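Local coordinates for glycosylation Associate Protein 1 (PDB 6OYC) that probably serves in the accessory Sec system of a streptococcus, in complex with partner Gap proteins, where glycosylated surface proteins are exported, at residues A[53-58]-A[153-158]; A[167-172]-A[178-183]; A[463-468]-A[474-479]. All coordinates share one frame; numbering follows the deposited sequence.

Contact 1: A[53-58]-A[153-158]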
ATOM      1  N   LEU A  53     -11.163  11.285  -1.818  1.00 30.21           N
ATOM      2  CA  LEU A  53     -11.286  12.637  -1.288  1.00 28.85           C
ATOM      3  C   LEU A  53     -10.006  13.446  -1.399  1.00 30.03           C
ATOM      4  O   LEU A  53     -10.078  14.674  -1.462  1.00 28.19           O
ATOM      5  CB  LEU A  53     -11.728  12.599   0.174  1.00 25.31           C
ATOM      6  CG  LEU A  53     -13.109  12.017   0.463  1.00 31.14           C
ATOM      7  CD1 LEU A  53     -13.448  12.170   1.956  1.00 32.46           C
ATOM      8  CD2 LEU A  53     -14.179  12.665  -0.382  1.00 26.92           C
ATOM      9  N   ASN A  54      -8.839  12.804  -1.420  1.00 28.69           N
ATOM     10  CA  ASN A  54      -7.575  13.526  -1.443  1.00 28.33           C
ATOM     11  C   ASN A  54      -7.044  13.637  -2.863  1.00 28.29           C
ATOM     12  O   ASN A  54      -7.516  12.981  -3.790  1.00 29.16           O
ATOM     13  CB  ASN A  54      -6.534  12.847  -0.547  1.00 30.66           C
ATOM     14  CG  ASN A  54      -6.239  11.416  -0.970  1.00 28.82           C
ATOM     15  OD1 ASN A  54      -7.147  10.608  -1.150  1.00 29.51           O
ATOM     16  ND2 ASN A  54      -4.966  11.104  -1.131  1.00 32.19           N
ATOM     17  N   TYR A  55      -6.040  14.495  -3.014  1.00 27.69           N
ATOM     18  CA  TYR A  55      -5.389  14.738  -4.300  1.00 28.04           C
ATOM     19  C   TYR A  55      -4.605  13.492  -4.742  1.00 30.00           C
ATOM     20  O   TYR A  55      -3.702  13.032  -4.031  1.00 27.40           O
ATOM     21  CB  TYR A  55      -4.471  15.952  -4.136  1.00 26.74           C
ATOM     22  CG  TYR A  55      -3.694  16.412  -5.348  1.00 29.19           C
ATOM     23  CD1 TYR A  55      -4.336  16.710  -6.552  1.00 28.88           C
ATOM     24  CD2 TYR A  55      -2.314  16.565  -5.286  1.00 28.06           C
ATOM     25  CE1 TYR A  55      -3.624  17.147  -7.647  1.00 26.33           C
ATOM     26  CE2 TYR A  55      -1.596  17.015  -6.366  1.00 26.73           C
ATOM     27  CZ  TYR A  55      -2.253  17.294  -7.544  1.00 28.52           C
ATOM     28  OH  TYR A  55      -1.541  17.732  -8.626  1.00 30.04           O
ATOM     29  N   MET A  56      -4.942  12.930  -5.901  1.00 27.40           N
ATOM     30  CA  MET A  56      -4.327  11.673  -6.352  1.00 32.09           C
ATOM     31  C   MET A  56      -3.975  11.725  -7.840  1.00 29.15           C
ATOM     32  O   MET A  56      -4.591  11.044  -8.670  1.00 29.42           O
ATOM     33  CB  MET A  56      -5.261  10.496  -6.048  1.00 32.10           C
ATOM     34  CG  MET A  56      -5.339  10.150  -4.567  1.00 32.87           C
ATOM     35  SD  MET A  56      -3.812   9.325  -4.094  1.00 38.92           S
ATOM     36  CE  MET A  56      -4.277   7.609  -4.386  1.00 31.06           C
ATOM     37  N   PRO A  57      -2.958  12.506  -8.211  1.00 29.61           N
ATOM     38  CA  PRO A  57      -2.596  12.606  -9.643  1.00 31.98           C
ATOM     39  C   PRO A  57      -2.143  11.284 -10.253  1.00 28.63           C
ATOM     40  O   PRO A  57      -2.158  11.142 -11.484  1.00 31.26           O
ATOM     41  CB  PRO A  57      -1.465  13.641  -9.648  1.00 29.47           C
ATOM     42  CG  PRO A  57      -0.918  13.608  -8.233  1.00 28.31           C
ATOM     43  CD  PRO A  57      -2.084  13.326  -7.354  1.00 26.16           C
ATOM     44  N   ASN A  58      -1.759  10.303  -9.436  1.00 25.82           N
ATOM     45  CA  ASN A  58      -1.336   8.997  -9.923  1.00 28.32           C
ATOM     46  C   ASN A  58      -2.396   7.929  -9.693  1.00 27.98           C
ATOM     47  O   ASN A  58      -2.070   6.744  -9.581  1.00 28.86           O
ATOM     48  CB  ASN A  58      -0.026   8.575  -9.261  1.00 26.64           C
ATOM     49  CG  ASN A  58       0.875   7.879 -10.215  1.00 33.96           C
ATOM     50  OD1 ASN A  58       1.092   8.360 -11.331  1.00 33.71           O
ATOM     51  ND2 ASN A  58       1.387   6.706  -9.814  1.00 34.02           N
ATOM     52  N   PHE A 153      -0.782  15.221 -18.150  1.00 30.36           N
ATOM     53  CA  PHE A 153      -0.876  16.674 -18.158  1.00 29.16           C
ATOM     54  C   PHE A 153      -0.245  17.206 -16.875  1.00 26.58           C
ATOM     55  O   PHE A 153      -0.042  16.458 -15.911  1.00 26.20           O
ATOM     56  CB  PHE A 153      -2.336  17.147 -18.297  1.00 27.13           C
ATOM     57  CG  PHE A 153      -3.221  16.760 -17.141  1.00 26.10           C
ATOM     58  CD1 PHE A 153      -3.308  17.568 -16.013  1.00 25.85           C
ATOM     59  CD2 PHE A 153      -3.969  15.591 -17.187  1.00 28.60           C
ATOM     60  CE1 PHE A 153      -4.130  17.214 -14.938  1.00 27.83           C
ATOM     61  CE2 PHE A 153      -4.791  15.226 -16.116  1.00 30.37           C
ATOM     62  CZ  PHE A 153      -4.866  16.049 -14.987  1.00 28.31           C
ATOM     63  N   LEU A 154       0.066  18.508 -16.857  1.00 27.95           N
ATOM     64  CA  LEU A 154       0.566  19.154 -15.633  1.00 26.04           C
ATOM     65  C   LEU A 154      -0.599  19.385 -14.674  1.00 25.66           C
ATOM     66  O   LEU A 154      -1.474  20.193 -14.963  1.00 26.00           O
ATOM     67  CB  LEU A 154       1.260  20.477 -15.944  1.00 26.56           C
ATOM     68  CG  LEU A 154       1.852  21.231 -14.729  1.00 29.10           C
ATOM     69  CD1 LEU A 154       2.889  20.402 -13.958  1.00 24.18           C
ATOM     70  CD2 LEU A 154       2.461  22.522 -15.186  1.00 23.50           C
ATOM     71  N   SER A 155      -0.602  18.687 -13.530  1.00 25.95           N
ATOM     72  CA  SER A 155      -1.675  18.763 -12.547  1.00 26.26           C
ATOM     73  C   SER A 155      -1.502  19.914 -11.562  1.00 28.84           C
ATOM     74  O   SER A 155      -2.485  20.579 -11.216  1.00 28.72           O
ATOM     75  CB  SER A 155      -1.787  17.445 -11.769  1.00 27.07           C
ATOM     76  OG  SER A 155      -2.871  17.485 -10.840  1.00 28.13           O
ATOM     77  N   SER A 156      -0.282  20.172 -11.099  1.00 25.36           N
ATOM     78  CA  SER A 156      -0.091  21.248 -10.140  1.00 26.06           C
ATOM     79  C   SER A 156       1.382  21.653 -10.092  1.00 28.03           C
ATOM     80  O   SER A 156       2.263  20.925 -10.555  1.00 27.25           O
ATOM     81  CB  SER A 156      -0.615  20.838  -8.751  1.00 27.98           C
ATOM     82  OG  SER A 156       0.239  19.902  -8.098  1.00 28.96           O
ATOM     83  N   ILE A 157       1.636  22.839  -9.522  1.00 28.71           N
ATOM     84  CA  ILE A 157       2.990  23.333  -9.266  1.00 26.40           C
ATOM     85  C   ILE A 157       3.078  23.746  -7.810  1.00 28.60           C
ATOM     86  O   ILE A 157       2.254  24.534  -7.336  1.00 28.82           O
ATOM     87  CB  ILE A 157       3.379  24.538 -10.141  1.00 28.51           C
ATOM     88  CG1 ILE A 157       3.227  24.240 -11.622  1.00 29.07           C
ATOM     89  CG2 ILE A 157       4.801  24.960  -9.856  1.00 28.33           C
ATOM     90  CD1 ILE A 157       3.288  25.504 -12.443  1.00 32.08           C
ATOM     91  N   LEU A 158       4.090  23.243  -7.116  1.00 28.57           N
ATOM     92  CA  LEU A 158       4.342  23.586  -5.723  1.00 30.56           C
ATOM     93  C   LEU A 158       5.492  24.591  -5.706  1.00 30.65           C
ATOM     94  O   LEU A 158       6.615  24.253  -6.090  1.00 30.49           O
ATOM     95  CB  LEU A 158       4.675  22.325  -4.915  1.00 30.02           C
ATOM     96  CG  LEU A 158       4.401  22.375  -3.406  1.00 31.58           C
ATOM     97  CD1 LEU A 158       4.477  20.997  -2.734  1.00 28.99           C
ATOM     98  CD2 LEU A 158       5.352  23.367  -2.724  1.00 31.29           C
TER

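Contact 2: A[167-172]-A[178-183]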
ATOM      1  N   TYR A 167       3.192  27.759  -1.553  1.00 32.19           N
ATOM      2  CA  TYR A 167       1.820  27.464  -1.964  1.00 34.09           C
ATOM      3  C   TYR A 167       1.834  26.545  -3.185  1.00 32.34           C
ATOM      4  O   TYR A 167       2.848  26.392  -3.873  1.00 29.72           O
ATOM      5  CB  TYR A 167       1.039  28.747  -2.284  1.00 33.43           C
ATOM      6  CG  TYR A 167       1.738  29.623  -3.310  1.00 33.06           C
ATOM      7  CD1 TYR A 167       1.597  29.391  -4.674  1.00 34.08           C
ATOM      8  CD2 TYR A 167       2.554  30.663  -2.915  1.00 37.59           C
ATOM      9  CE1 TYR A 167       2.238  30.174  -5.600  1.00 34.01           C
ATOM     10  CE2 TYR A 167       3.207  31.454  -3.845  1.00 39.58           C
ATOM     11  CZ  TYR A 167       3.046  31.206  -5.175  1.00 37.10           C
ATOM     12  OH  TYR A 167       3.697  31.998  -6.087  1.00 50.52           O
ATOM     13  N   GLN A 168       0.663  25.987  -3.479  1.00 29.56           N
ATOM     14  CA  GLN A 168       0.487  25.028  -4.560  1.00 31.17           C
ATOM     15  C   GLN A 168      -0.636  25.497  -5.477  1.00 31.63           C
ATOM     16  O   GLN A 168      -1.763  25.725  -5.016  1.00 30.63           O
ATOM     17  CB  GLN A 168       0.166  23.630  -4.009  1.00 27.49           C
ATOM     18  CG  GLN A 168       0.310  22.536  -5.051  1.00 30.28           C
ATOM     19  CD  GLN A 168       0.984  21.279  -4.490  1.00 31.33           C
ATOM     20  OE1 GLN A 168       1.074  21.097  -3.271  1.00 30.03           O
ATOM     21  NE2 GLN A 168       1.450  20.412  -5.386  1.00 27.94           N
ATOM     22  N   ASP A 169      -0.332  25.634  -6.766  1.00 27.02           N
ATOM     23  CA  ASP A 169      -1.331  25.987  -7.771  1.00 33.20           C
ATOM     24  C   ASP A 169      -1.837  24.719  -8.450  1.00 31.37           C
ATOM     25  O   ASP A 169      -1.048  23.980  -9.045  1.00 29.98           O
ATOM     26  CB  ASP A 169      -0.741  26.953  -8.796  1.00 30.44           C
ATOM     27  CG  ASP A 169      -0.506  28.327  -8.213  1.00 34.03           C
ATOM     28  OD1 ASP A 169      -0.868  28.509  -7.026  1.00 34.50           O
ATOM     29  OD2 ASP A 169       0.023  29.218  -8.923  1.00 30.82           O
ATOM     30  N   TYR A 170      -3.145  24.464  -8.366  1.00 29.82           N
ATOM     31  CA  TYR A 170      -3.739  23.304  -9.013  1.00 28.96           C
ATOM     32  C   TYR A 170      -4.342  23.734 -10.336  1.00 30.77           C
ATOM     33  O   TYR A 170      -5.080  24.724 -10.392  1.00 28.50           O
ATOM     34  CB  TYR A 170      -4.818  22.654  -8.154  1.00 26.41           C
ATOM     35  CG  TYR A 170      -4.387  22.096  -6.818  1.00 29.54           C
ATOM     36  CD1 TYR A 170      -4.105  22.946  -5.744  1.00 30.66           C
ATOM     37  CD2 TYR A 170      -4.326  20.713  -6.604  1.00 29.90           C
ATOM     38  CE1 TYR A 170      -3.744  22.433  -4.497  1.00 32.63           C
ATOM     39  CE2 TYR A 170      -3.957  20.182  -5.358  1.00 28.73           C
ATOM     40  CZ  TYR A 170      -3.672  21.053  -4.311  1.00 30.49           C
ATOM     41  OH  TYR A 170      -3.334  20.556  -3.074  1.00 30.88           O
ATOM     42  N   LEU A 171      -4.055  22.976 -11.387  1.00 32.68           N
ATOM     43  CA  LEU A 171      -4.326  23.392 -12.753  1.00 30.51           C
ATOM     44  C   LEU A 171      -5.355  22.479 -13.400  1.00 30.16           C
ATOM     45  O   LEU A 171      -5.528  21.322 -13.004  1.00 28.71           O
ATOM     46  CB  LEU A 171      -3.037  23.400 -13.593  1.00 27.03           C
ATOM     47  CG  LEU A 171      -1.819  24.168 -13.035  1.00 30.12           C
ATOM     48  CD1 LEU A 171      -0.628  24.183 -13.993  1.00 23.64           C
ATOM     49  CD2 LEU A 171      -2.192  25.595 -12.672  1.00 31.76           C
ATOM     50  N   ALA A 172      -6.055  23.036 -14.400  1.00 31.13           N
ATOM     51  CA  ALA A 172      -6.800  22.255 -15.381  1.00 31.22           C
ATOM     52  C   ALA A 172      -5.860  21.836 -16.513  1.00 30.32           C
ATOM     53  O   ALA A 172      -4.756  22.381 -16.644  1.00 29.10           O
ATOM     54  CB  ALA A 172      -7.969  23.078 -15.928  1.00 29.15           C
ATOM     55  N   ILE A 178      -6.978  26.614 -11.246  1.00 31.41           N
ATOM     56  CA  ILE A 178      -8.292  26.555 -10.610  1.00 34.24           C
ATOM     57  C   ILE A 178      -8.240  27.086  -9.191  1.00 32.96           C
ATOM     58  O   ILE A 178      -9.135  27.818  -8.768  1.00 34.86           O
ATOM     59  CB  ILE A 178      -8.854  25.127 -10.630  1.00 31.12           C
ATOM     60  CG1 ILE A 178      -8.916  24.604 -12.064  1.00 29.70           C
ATOM     61  CG2 ILE A 178     -10.209  25.110  -9.967  1.00 34.66           C
ATOM     62  CD1 ILE A 178      -9.814  25.388 -12.950  1.00 36.30           C
ATOM     63  N   MET A 179      -7.209  26.729  -8.434  1.00 32.24           N
ATOM     64  CA  MET A 179      -7.126  27.204  -7.059  1.00 35.57           C
ATOM     65  C   MET A 179      -5.677  27.179  -6.607  1.00 31.74           C
ATOM     66  O   MET A 179      -4.849  26.437  -7.145  1.00 35.70           O
ATOM     67  CB  MET A 179      -7.995  26.370  -6.112  1.00 33.69           C
ATOM     68  CG  MET A 179      -7.523  24.940  -6.003  1.00 33.04           C
ATOM     69  SD  MET A 179      -8.479  23.910  -4.911  1.00 44.24           S
ATOM     70  CE  MET A 179      -7.666  22.340  -5.168  1.00 35.61           C
ATOM     71  N   ARG A 180      -5.385  28.010  -5.613  1.00 31.19           N
ATOM     72  CA  ARG A 180      -4.088  28.044  -4.952  1.00 32.85           C
ATOM     73  C   ARG A 180      -4.266  27.704  -3.477  1.00 33.93           C
ATOM     74  O   ARG A 180      -5.137  28.273  -2.809  1.00 36.26           O
ATOM     75  CB  ARG A 180      -3.429  29.412  -5.109  1.00 32.16           C
ATOM     76  CG  ARG A 180      -2.282  29.648  -4.142  1.00 36.13           C
ATOM     77  CD  ARG A 180      -1.572  30.960  -4.448  1.00 35.10           C
ATOM     78  NE  ARG A 180      -1.264  31.077  -5.866  1.00 35.79           N
ATOM     79  CZ  ARG A 180      -0.572  32.078  -6.393  1.00 40.91           C
ATOM     80  NH1 ARG A 180      -0.106  33.040  -5.606  1.00 40.62           N
ATOM     81  NH2 ARG A 180      -0.329  32.108  -7.698  1.00 37.69           N
ATOM     82  N   GLU A 181      -3.455  26.771  -2.985  1.00 31.32           N
ATOM     83  CA  GLU A 181      -3.468  26.319  -1.597  1.00 31.25           C
ATOM     84  C   GLU A 181      -2.158  26.741  -0.955  1.00 33.26           C
ATOM     85  O   GLU A 181      -1.091  26.302  -1.392  1.00 33.28           O
ATOM     86  CB  GLU A 181      -3.627  24.793  -1.496  1.00 29.69           C
ATOM     87  CG  GLU A 181      -3.558  24.248  -0.059  1.00 28.43           C
ATOM     88  CD  GLU A 181      -3.401  22.717   0.029  1.00 30.91           C
ATOM     89  OE1 GLU A 181      -3.086  22.032  -0.980  1.00 30.09           O
ATOM     90  OE2 GLU A 181      -3.604  22.189   1.132  1.00 27.23           O
ATOM     91  N   TYR A 182      -2.239  27.584   0.073  1.00 33.68           N
ATOM     92  CA  TYR A 182      -1.050  28.052   0.770  1.00 32.50           C
ATOM     93  C   TYR A 182      -0.538  26.985   1.735  1.00 33.73           C
ATOM     94  O   TYR A 182      -1.304  26.161   2.246  1.00 32.26           O
ATOM     95  CB  TYR A 182      -1.344  29.379   1.492  1.00 34.00           C
ATOM     96  CG  TYR A 182      -1.349  30.559   0.526  1.00 33.00           C
ATOM     97  CD1 TYR A 182      -2.463  30.830  -0.260  1.00 35.08           C
ATOM     98  CD2 TYR A 182      -0.221  31.362   0.368  1.00 33.62           C
ATOM     99  CE1 TYR A 182      -2.477  31.897  -1.163  1.00 37.25           C
ATOM    100  CE2 TYR A 182      -0.211  32.426  -0.531  1.00 36.15           C
ATOM    101  CZ  TYR A 182      -1.347  32.686  -1.294  1.00 40.30           C
ATOM    102  OH  TYR A 182      -1.346  33.729  -2.192  1.00 44.19           O
ATOM    103  N   LEU A 183       0.787  27.015   1.986  1.00 32.74           N
ATOM    104  CA  LEU A 183       1.504  25.934   2.661  1.00 34.79           C
ATOM    105  C   LEU A 183       2.425  26.438   3.768  1.00 37.68           C
ATOM    106  O   LEU A 183       3.357  25.733   4.153  1.00 39.93           O
ATOM    107  CB  LEU A 183       2.330  25.121   1.652  1.00 35.01           C
ATOM    108  CG  LEU A 183       1.577  24.471   0.483  1.00 37.29           C
ATOM    109  CD1 LEU A 183       2.555  23.812  -0.490  1.00 34.10           C
ATOM    110  CD2 LEU A 183       0.513  23.468   0.983  1.00 29.69           C
TER

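Contact 3: A[463-468]-A[474-479]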
ATOM      1  N   ASN A 463      -1.317 -24.446   8.339  1.00 48.15           N
ATOM      2  CA  ASN A 463      -0.777 -23.633   7.253  1.00 48.23           C
ATOM      3  C   ASN A 463       0.499 -22.942   7.703  1.00 46.93           C
ATOM      4  O   ASN A 463       0.884 -21.917   7.130  1.00 45.75           O
ATOM      5  CB  ASN A 463      -1.806 -22.599   6.758  1.00 49.35           C
ATOM      6  CG  ASN A 463      -2.066 -21.474   7.766  1.00 50.65           C
ATOM      7  OD1 ASN A 463      -2.034 -21.678   8.989  1.00 48.08           O
ATOM      8  ND2 ASN A 463      -2.333 -20.279   7.248  1.00 47.75           N
ATOM      9  N   GLY A 464       1.145 -23.468   8.731  1.00 45.66           N
ATOM     10  CA  GLY A 464       2.348 -22.852   9.253  1.00 43.65           C
ATOM     11  C   GLY A 464       2.847 -23.622  10.458  1.00 47.02           C
ATOM     12  O   GLY A 464       2.301 -24.664  10.841  1.00 48.72           O
ATOM     13  N   TYR A 465       3.906 -23.092  11.050  1.00 43.90           N
ATOM     14  CA  TYR A 465       4.567 -23.763  12.157  1.00 46.96           C
ATOM     15  C   TYR A 465       5.169 -22.703  13.065  1.00 45.40           C
ATOM     16  O   TYR A 465       5.940 -21.850  12.607  1.00 43.24           O
ATOM     17  CB  TYR A 465       5.642 -24.723  11.649  1.00 46.36           C
ATOM     18  CG  TYR A 465       6.103 -25.748  12.665  1.00 52.32           C
ATOM     19  CD1 TYR A 465       6.985 -25.397  13.688  1.00 51.83           C
ATOM     20  CD2 TYR A 465       5.677 -27.074  12.589  1.00 54.32           C
ATOM     21  CE1 TYR A 465       7.429 -26.339  14.616  1.00 55.41           C
ATOM     22  CE2 TYR A 465       6.115 -28.027  13.517  1.00 59.71           C
ATOM     23  CZ  TYR A 465       6.989 -27.651  14.525  1.00 58.13           C
ATOM     24  OH  TYR A 465       7.418 -28.581  15.441  1.00 66.80           O
ATOM     25  N   ILE A 466       4.798 -22.753  14.339  1.00 42.19           N
ATOM     26  CA  ILE A 466       5.284 -21.811  15.339  1.00 46.20           C
ATOM     27  C   ILE A 466       6.411 -22.478  16.119  1.00 48.06           C
ATOM     28  O   ILE A 466       6.195 -23.490  16.800  1.00 46.99           O
ATOM     29  CB  ILE A 466       4.148 -21.355  16.269  1.00 45.07           C
ATOM     30  CG1 ILE A 466       2.972 -20.825  15.443  1.00 47.17           C
ATOM     31  CG2 ILE A 466       4.642 -20.290  17.220  1.00 45.81           C
ATOM     32  CD1 ILE A 466       1.845 -20.265  16.290  1.00 49.66           C
ATOM     33  N   ILE A 467       7.612 -21.924  16.013  1.00 47.15           N
ATOM     34  CA  ILE A 467       8.778 -22.450  16.711  1.00 49.41           C
ATOM     35  C   ILE A 467       8.960 -21.687  18.019  1.00 48.91           C
ATOM     36  O   ILE A 467       8.748 -20.466  18.086  1.00 46.68           O
ATOM     37  CB  ILE A 467      10.049 -22.384  15.834  1.00 47.30           C
ATOM     38  CG1 ILE A 467      10.389 -20.948  15.464  1.00 42.90           C
ATOM     39  CG2 ILE A 467       9.873 -23.200  14.561  1.00 46.36           C
ATOM     40  CD1 ILE A 467      11.700 -20.804  14.737  1.00 41.52           C
ATOM     41  N   GLU A 468       9.322 -22.422  19.072  1.00 55.35           N
ATOM     42  CA  GLU A 468       9.607 -21.819  20.368  1.00 54.04           C
ATOM     43  C   GLU A 468      11.025 -21.284  20.431  1.00 52.29           C
ATOM     44  O   GLU A 468      11.287 -20.335  21.174  1.00 58.47           O
ATOM     45  CB  GLU A 468       9.391 -22.834  21.494  1.00 56.66           C
ATOM     46  CG  GLU A 468       7.935 -23.245  21.706  1.00 66.54           C
ATOM     47  CD  GLU A 468       7.766 -24.750  21.921  1.00 74.84           C
ATOM     48  OE1 GLU A 468       6.713 -25.168  22.458  1.00 76.71           O
ATOM     49  OE2 GLU A 468       8.688 -25.517  21.555  1.00 76.39           O
ATOM     50  N   GLU A 474      15.284 -26.361  12.511  1.00 46.97           N
ATOM     51  CA  GLU A 474      15.812 -27.644  12.056  1.00 49.45           C
ATOM     52  C   GLU A 474      14.744 -28.727  12.039  1.00 48.12           C
ATOM     53  O   GLU A 474      14.929 -29.752  11.374  1.00 51.06           O
ATOM     54  CB  GLU A 474      16.988 -28.082  12.936  1.00 45.79           C
ATOM     55  CG  GLU A 474      18.291 -27.346  12.652  1.00 51.36           C
ATOM     56  CD  GLU A 474      19.292 -27.476  13.790  1.00 55.41           C
ATOM     57  OE1 GLU A 474      19.773 -26.439  14.300  1.00 53.39           O
ATOM     58  OE2 GLU A 474      19.597 -28.624  14.176  1.00 61.01           O
ATOM     59  N   LYS A 475      13.641 -28.526  12.755  1.00 42.04           N
ATOM     60  CA  LYS A 475      12.475 -29.395  12.672  1.00 46.63           C
ATOM     61  C   LYS A 475      11.411 -28.826  11.743  1.00 52.41           C
ATOM     62  O   LYS A 475      10.847 -29.555  10.919  1.00 50.15           O
ATOM     63  CB  LYS A 475      11.884 -29.598  14.073  1.00 50.13           C
ATOM     64  CG  LYS A 475      10.696 -30.539  14.152  1.00 57.83           C
ATOM     65  CD  LYS A 475      10.250 -30.741  15.607  1.00 70.83           C
ATOM     66  CE  LYS A 475       9.026 -31.667  15.726  1.00 74.85           C
ATOM     67  NZ  LYS A 475       8.710 -32.044  17.146  1.00 70.77           N
ATOM     68  N   ALA A 476      11.169 -27.513  11.833  1.00 49.08           N
ATOM     69  CA  ALA A 476      10.075 -26.892  11.100  1.00 48.79           C
ATOM     70  C   ALA A 476      10.333 -26.868   9.593  1.00 45.68           C
ATOM     71  O   ALA A 476       9.400 -27.039   8.798  1.00 45.69           O
ATOM     72  CB  ALA A 476       9.837 -25.481  11.640  1.00 45.81           C
ATOM     73  N   ILE A 477      11.572 -26.643   9.173  1.00 45.09           N
ATOM     74  CA  ILE A 477      11.858 -26.536   7.742  1.00 44.65           C
ATOM     75  C   ILE A 477      11.649 -27.895   7.071  1.00 48.46           C
ATOM     76  O   ILE A 477      10.962 -27.956   6.040  1.00 45.49           O
ATOM     77  CB  ILE A 477      13.265 -25.966   7.487  1.00 41.42           C
ATOM     78  CG1 ILE A 477      13.341 -24.512   7.958  1.00 42.09           C
ATOM     79  CG2 ILE A 477      13.607 -26.049   6.023  1.00 41.16           C
ATOM     80  CD1 ILE A 477      14.710 -23.864   7.771  1.00 41.66           C
ATOM     81  N   PRO A 478      12.187 -29.008   7.600  1.00 49.63           N
ATOM     82  CA  PRO A 478      11.874 -30.314   6.984  1.00 47.15           C
ATOM     83  C   PRO A 478      10.400 -30.656   7.012  1.00 50.20           C
ATOM     84  O   PRO A 478       9.895 -31.258   6.058  1.00 53.31           O
ATOM     85  CB  PRO A 478      12.695 -31.300   7.821  1.00 49.09           C
ATOM     86  CG  PRO A 478      13.839 -30.486   8.320  1.00 52.92           C
ATOM     87  CD  PRO A 478      13.238 -29.143   8.627  1.00 47.81           C
ATOM     88  N   TYR A 479       9.694 -30.266   8.079  1.00 47.40           N
ATOM     89  CA  TYR A 479       8.267 -30.546   8.204  1.00 46.92           C
ATOM     90  C   TYR A 479       7.469 -30.099   6.983  1.00 51.32           C
ATOM     91  O   TYR A 479       6.476 -30.734   6.613  1.00 54.47           O
ATOM     92  CB  TYR A 479       7.737 -29.847   9.450  1.00 51.10           C
ATOM     93  CG  TYR A 479       6.270 -30.075   9.734  1.00 53.31           C
ATOM     94  CD1 TYR A 479       5.849 -31.215  10.410  1.00 56.36           C
ATOM     95  CD2 TYR A 479       5.304 -29.143   9.354  1.00 50.06           C
ATOM     96  CE1 TYR A 479       4.512 -31.433  10.693  1.00 58.87           C
ATOM     97  CE2 TYR A 479       3.949 -29.356   9.639  1.00 52.98           C
ATOM     98  CZ  TYR A 479       3.567 -30.510  10.311  1.00 58.47           C
ATOM     99  OH  TYR A 479       2.245 -30.757  10.612  1.00 64.27           O
TER

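Contact 1: A[53-58]-A[153-158]
The phenol oxygen of Tyr55 is gripped by two consecutive serines: its OH lies 2.6 Å from Ser155 OG and 2.9 Å from Ser156 OG, a hydrogen bond in each case. Ser155 OG comes in at the ring edge, close to the plane, and stands 3.3 Å from Tyr55 CE1. Tyr55 reaches the strand because its CG is anti to the backbone N (chi1 -179°), which carries the ring straight out of the loop between strand 48-52 and helix 59-65. Pro57 CD covers one face of the Tyr55 ring, 3.7 Å above its plane and over its centre. Pro57 CB also approaches Ser155 OG at 4.3 Å, a loose van der Waals contact beside the polar pair.

Both serine hydroxyls have second partners, Gln81 NE2 for Ser155 OG and Gln168 NE2 for Ser156 OG, and the buried oxygens therefore form a small hydrogen-bonded network instead of a single link. The Tyr55 ring also meets Tyr170 edge-to-face and Phe77 with the planes at about 50°. Two neighbouring serines can turn toward the same phenol because Ser155 and Ser156 both face Leu147 of strand 141-148, the signature of a classic beta bulge. The contact thus fastens a loop of the parallel alpha/beta part to the bulged strand 154-161 of the large antiparallel sheet.

Contact 2: A[167-172]-A[178-183]
Strands 164-171 and 177-182 form a beta hairpin in the large antiparallel sheet, with a classic bulge where Ile178 and Met179 both face Tyr170. Gln168 pairs with Glu181 through two backbone hydrogen bonds, and beyond them Tyr170 N donates to Met179 O while Ile178 N donates to Tyr170 O.

On the face that carries Tyr167, Asp169 and Arg180, the arginine holds the aspartate side-on: NE is 2.8 Å from Asp169 OD1, and NH2 is 3.2 Å from Asp169 OD2. Both oxygens offer their syn lone pairs, but they sit about 30° out of the guanidinium plane and the bonds are bent. The bend at chi3 (-48°) of Arg180 folds its end back over Tyr167, where the guanidinium lies flat on the ring with the planes 10° apart and Arg180 CZ 3.5 Å from Tyr167 CE1. This is an off-centre cation-pi stack. Tyr167 CB in turn rests over the face of the Tyr182 ring in a CH-pi contact.

The other face is buried. Met179, its chain extended beyond CG, lays CE over the face of the Tyr170 ring in a CH-pi contact, 3.7 Å from Tyr170 CD1; the more distant sulfur, placed obliquely, makes it a Met-aromatic contact as well. Tyr170 OH donates to Glu181 OE1 at 2.6 Å, meeting that oxygen nearly head-on. Arg13 forms a salt bridge with the same oxygen and also bonds Gln168 OE1.

With a phenol and an arginine both on OE1, Glu181 is probably kept ionised despite its burial. Asp169 likewise has a second cation, Arg177 at OD2, and its negative charge should ease the closeness of the two arginines.

Contact 3: A[463-468]-A[474-479]
Tyr465 and Tyr479 both set CG anti to their backbone N (chi1 -163° and -178°), which sends the two rings into the interface between strand 464-466 and helix 473-481. These are an edge strand of the six-stranded parallel sheet and a helix that follows it, running antiparallel in the manner of the alpha/beta layers of a GT-B-like fold. The pair is edge-to-face: Tyr465 turns its edge to the face of Tyr479, with CD2 of Tyr465 3.9 Å from CD2 of Tyr479 and the planes 58° apart.

Ala476 sits over one face of the Tyr465 ring, and Ala476 CB lies 3.5 Å from Tyr465 CD1. It also touches Ile467 CG2 at 3.7 Å, so one methyl packs on both the strand residue Tyr465 and Ile467 just beyond the strand end. Ile450 of the neighbouring strand 449-451 also packs on Ala476, extending this apolar seam into the sheet. His460 meets the Tyr465 ring edge-to-face in addition.

On the solvent-exposed side the extended chain of Lys475 crosses the phenol end of Tyr465 at about a right angle, and its CE lies 3.5 Å from Tyr465 OH.

From the N terminus, contact 1 comes first: residues 53-58 meet 153-158 and close a loop of 94 residues that holds strand 73-75 of the first parallel sheet and the first five strands of the antiparallel one. Contact 2, at 167-172 and 178-183, follows in series and closes a short hairpin turn. The two touch, since strands 154-161 and 164-171 are neighbours in that sheet and share backbone hydrogen bonds such as Leu171 N to Ser155 O. Contact 3, at 463-468 and 474-479, closes another short loop much later, about 48 Å centre to centre from contact 1, and ties the edge strand of the second parallel sheet to the helix packed on it. None nests or crosses.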